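Local coordinates for protein YHR177W (Saccharomyces cerevisiae, PDB 4M8B) that binds double-stranded DNA through its WOPR domain, a fungal transcription-factor fold, and probably regulates transcription, at a contact of chain A with DNA. Numbering follows the deposited sequence.

A contact of chain A with DNA. Residues 64-66, 122. With nucleotides of chain C; nucleotides of chain B.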
loop_
_atom_site.group_PDB
_atom_site.type_symbol
_atom_site.label_atom_id
_atom_site.label_comp_id
_atom_site.label_asym_id
_atom_site.label_seq_id
_atom_site.Cartn_x
_atom_site.Cartn_y
_atom_site.Cartn_z
ATOM N N ARG A 64 12.049 -4.448 -2.377
ATOM C CA ARG A 64 11.319 -3.416 -3.099
ATOM C C ARG A 64 10.223 -4.040 -3.957
ATOM O O ARG A 64 10.473 -4.964 -4.728
ATOM C CB ARG A 64 12.266 -2.599 -3.975
ATOM C CG ARG A 64 13.480 -2.055 -3.249
ATOM C CD ARG A 64 14.294 -1.168 -4.165
ATOM N NE ARG A 64 15.572 -0.780 -3.575
ATOM C CZ ARG A 64 16.498 -0.071 -4.213
ATOM N NH1 ARG A 64 16.281 0.329 -5.458
ATOM N NH2 ARG A 64 17.635 0.237 -3.605
ATOM N N TRP A 65 9.010 -3.519 -3.816
ATOM C CA TRP A 65 7.850 -4.043 -4.522
ATOM C C TRP A 65 7.808 -3.491 -5.944
ATOM O O TRP A 65 7.857 -2.277 -6.144
ATOM C CB TRP A 65 6.582 -3.659 -3.756
ATOM C CG TRP A 65 5.292 -4.135 -4.359
ATOM C CD1 TRP A 65 4.393 -3.389 -5.061
ATOM C CD2 TRP A 65 4.741 -5.458 -4.287
ATOM N NE1 TRP A 65 3.325 -4.162 -5.439
ATOM C CE2 TRP A 65 3.517 -5.437 -4.976
ATOM C CE3 TRP A 65 5.175 -6.655 -3.710
ATOM C CZ2 TRP A 65 2.716 -6.570 -5.105
ATOM C CZ3 TRP A 65 4.378 -7.775 -3.839
ATOM C CH2 TRP A 65 3.165 -7.726 -4.530
ATOM N N THR A 66 7.719 -4.384 -6.929
ATOM C CA THR A 66 7.682 -3.984 -8.336
ATOM C C THR A 66 6.428 -4.486 -9.042
ATOM O O THR A 66 6.174 -5.691 -9.088
ATOM C CB THR A 66 8.925 -4.487 -9.107
ATOM O OG1 THR A 66 9.104 -5.890 -8.870
ATOM C CG2 THR A 66 10.170 -3.743 -8.657
ATOM N N THR A 122 2.299 3.071 0.496
ATOM C CA THR A 122 3.140 2.035 1.078
ATOM C C THR A 122 3.462 2.347 2.529
ATOM O O THR A 122 3.449 3.504 2.944
ATOM C CB THR A 122 4.465 1.870 0.297
ATOM O OG1 THR A 122 5.214 3.090 0.361
ATOM C CG2 THR A 122 4.191 1.524 -1.160
ATOM P P DG C 9 9.035 1.454 -9.631
ATOM O OP1 DG C 9 8.076 0.391 -9.994
ATOM O OP2 DG C 9 8.676 2.875 -9.851
ATOM O "O5'" DG C 9 9.461 1.270 -8.102
ATOM C "C5'" DG C 9 10.236 0.129 -7.771
ATOM C "C4'" DG C 9 10.534 0.044 -6.286
ATOM O "O4'" DG C 9 11.734 0.800 -5.975
ATOM C "C3'" DG C 9 9.480 0.586 -5.337
ATOM O "O3'" DG C 9 9.552 -0.213 -4.157
ATOM C "C2'" DG C 9 9.904 2.042 -5.146
ATOM C "C1'" DG C 9 11.426 1.985 -5.257
ATOM N N9 DG C 9 12.105 3.077 -5.958
ATOM C C8 DG C 9 11.655 3.866 -6.991
ATOM N N7 DG C 9 12.542 4.740 -7.397
ATOM C C5 DG C 9 13.653 4.506 -6.591
ATOM C C6 DG C 9 14.927 5.129 -6.553
ATOM O O6 DG C 9 15.356 6.057 -7.257
ATOM N N1 DG C 9 15.750 4.574 -5.574
ATOM C C2 DG C 9 15.387 3.544 -4.734
ATOM N N2 DG C 9 16.284 3.108 -3.838
ATOM N N3 DG C 9 14.203 2.960 -4.764
ATOM C C4 DG C 9 13.394 3.487 -5.708
ATOM P P DT C 10 8.630 0.106 -2.881
ATOM O OP1 DT C 10 8.431 -1.171 -2.155
ATOM O OP2 DT C 10 7.464 0.886 -3.345
ATOM O "O5'" DT C 10 9.545 1.049 -1.978
ATOM C "C5'" DT C 10 10.768 0.530 -1.482
ATOM C "C4'" DT C 10 11.569 1.565 -0.703
ATOM O "O4'" DT C 10 12.240 2.481 -1.612
ATOM C "C3'" DT C 10 10.785 2.459 0.263
ATOM O "O3'" DT C 10 11.401 2.423 1.568
ATOM C "C2'" DT C 10 10.896 3.834 -0.397
ATOM C "C1'" DT C 10 12.298 3.738 -0.976
ATOM N N1 DT C 10 12.722 4.797 -1.958
ATOM C C2 DT C 10 14.022 5.286 -1.919
ATOM O O2 DT C 10 14.874 4.921 -1.122
ATOM N N3 DT C 10 14.306 6.242 -2.864
ATOM C C4 DT C 10 13.447 6.747 -3.825
ATOM O O4 DT C 10 13.812 7.606 -4.625
ATOM C C5 DT C 10 12.110 6.190 -3.809
ATOM C C7 DT C 10 11.076 6.651 -4.796
ATOM C C6 DT C 10 11.816 5.256 -2.893
ATOM P P DA B 14 15.147 -6.664 -4.342
ATOM O OP1 DA B 14 13.814 -6.631 -3.700
ATOM O OP2 DA B 14 16.059 -7.797 -4.064
ATOM O "O5'" DA B 14 14.930 -6.546 -5.915
ATOM C "C5'" DA B 14 14.011 -5.576 -6.372
ATOM C "C4'" DA B 14 14.142 -5.304 -7.859
ATOM O "O4'" DA B 14 15.428 -4.714 -8.149
ATOM C "C3'" DA B 14 14.033 -6.521 -8.771
ATOM O "O3'" DA B 14 12.742 -6.451 -9.380
ATOM C "C2'" DA B 14 15.210 -6.388 -9.746
ATOM C "C1'" DA B 14 15.709 -4.967 -9.508
ATOM N N9 DA B 14 17.134 -4.709 -9.703
ATOM C C8 DA B 14 18.190 -5.284 -9.052
ATOM N N7 DA B 14 19.360 -4.829 -9.432
ATOM C C5 DA B 14 19.046 -3.882 -10.392
ATOM C C6 DA B 14 19.840 -3.037 -11.184
ATOM N N6 DA B 14 21.174 -3.008 -11.123
ATOM N N1 DA B 14 19.204 -2.216 -12.041
ATOM C C2 DA B 14 17.867 -2.241 -12.098
ATOM N N3 DA B 14 17.015 -2.993 -11.407
ATOM C C4 DA B 14 17.680 -3.795 -10.566
HETATM O O HOH W 1 7.262 2.916 -1.365
HETATM O O HOH W 2 5.828 -0.715 -4.820
HETATM O O HOH W 3 6.176 -0.759 -8.220
#
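The loop Arg64-Trp65-Thr66, which follows helix 57-60 in the WOPR (Gti1/Pac2) DNA-binding domain, lies between the backbones of the two DNA strands, while Thr122 reaches chain C from strand 118-128. Successive backbone amides of the loop serve opposite strands: Arg64 N donates to OP1 of the DA14 phosphate in chain B at 3.1 Å, and Trp65 N to OP1 of the DT10 phosphate in chain C at 2.9 Å, the latter nearly straight at 172°. Amide donors of this kind read phosphate position rather than base sequence.

Arg64 goes further, into the minor groove at the sugar edge of paired DG9. Its CG stands anti to the carbonyl carbon (chi1 -51°), and the extended chain beyond passes along the DG9 deoxyribose, with CD 3.7 Å from the ring oxygen O4'. A long, slim side chain can reach into the groove, and its positive charge probably suits the surroundings of two phosphate backbones. The guanidinium turns one face toward the exocyclic amine N2 of DG9, which lies over its rim, with CZ 3.8 Å from C2 of the base; both groups are donors and the NH2 hydrogens point elsewhere, so this is face packing and not a hydrogen bond.

Trp65 meets the DNA mainly through its main chain; CG anti to the backbone N (chi1 -180°) turns the indole away from the DNA, where so large a ring could plausibly steady the loop. Its carbonyl O holds two waters, one continuing to OP1 of DG9 and the other to OP2 of DT10. That same OP2 takes a third water, held 2.7 Å from OG1 of Thr122, whose short side chain offers it a hydroxyl. Thr66 turns its methyl CG2 toward C5' of DG9, 4.0 Å away, a compact apolar contact with sugar.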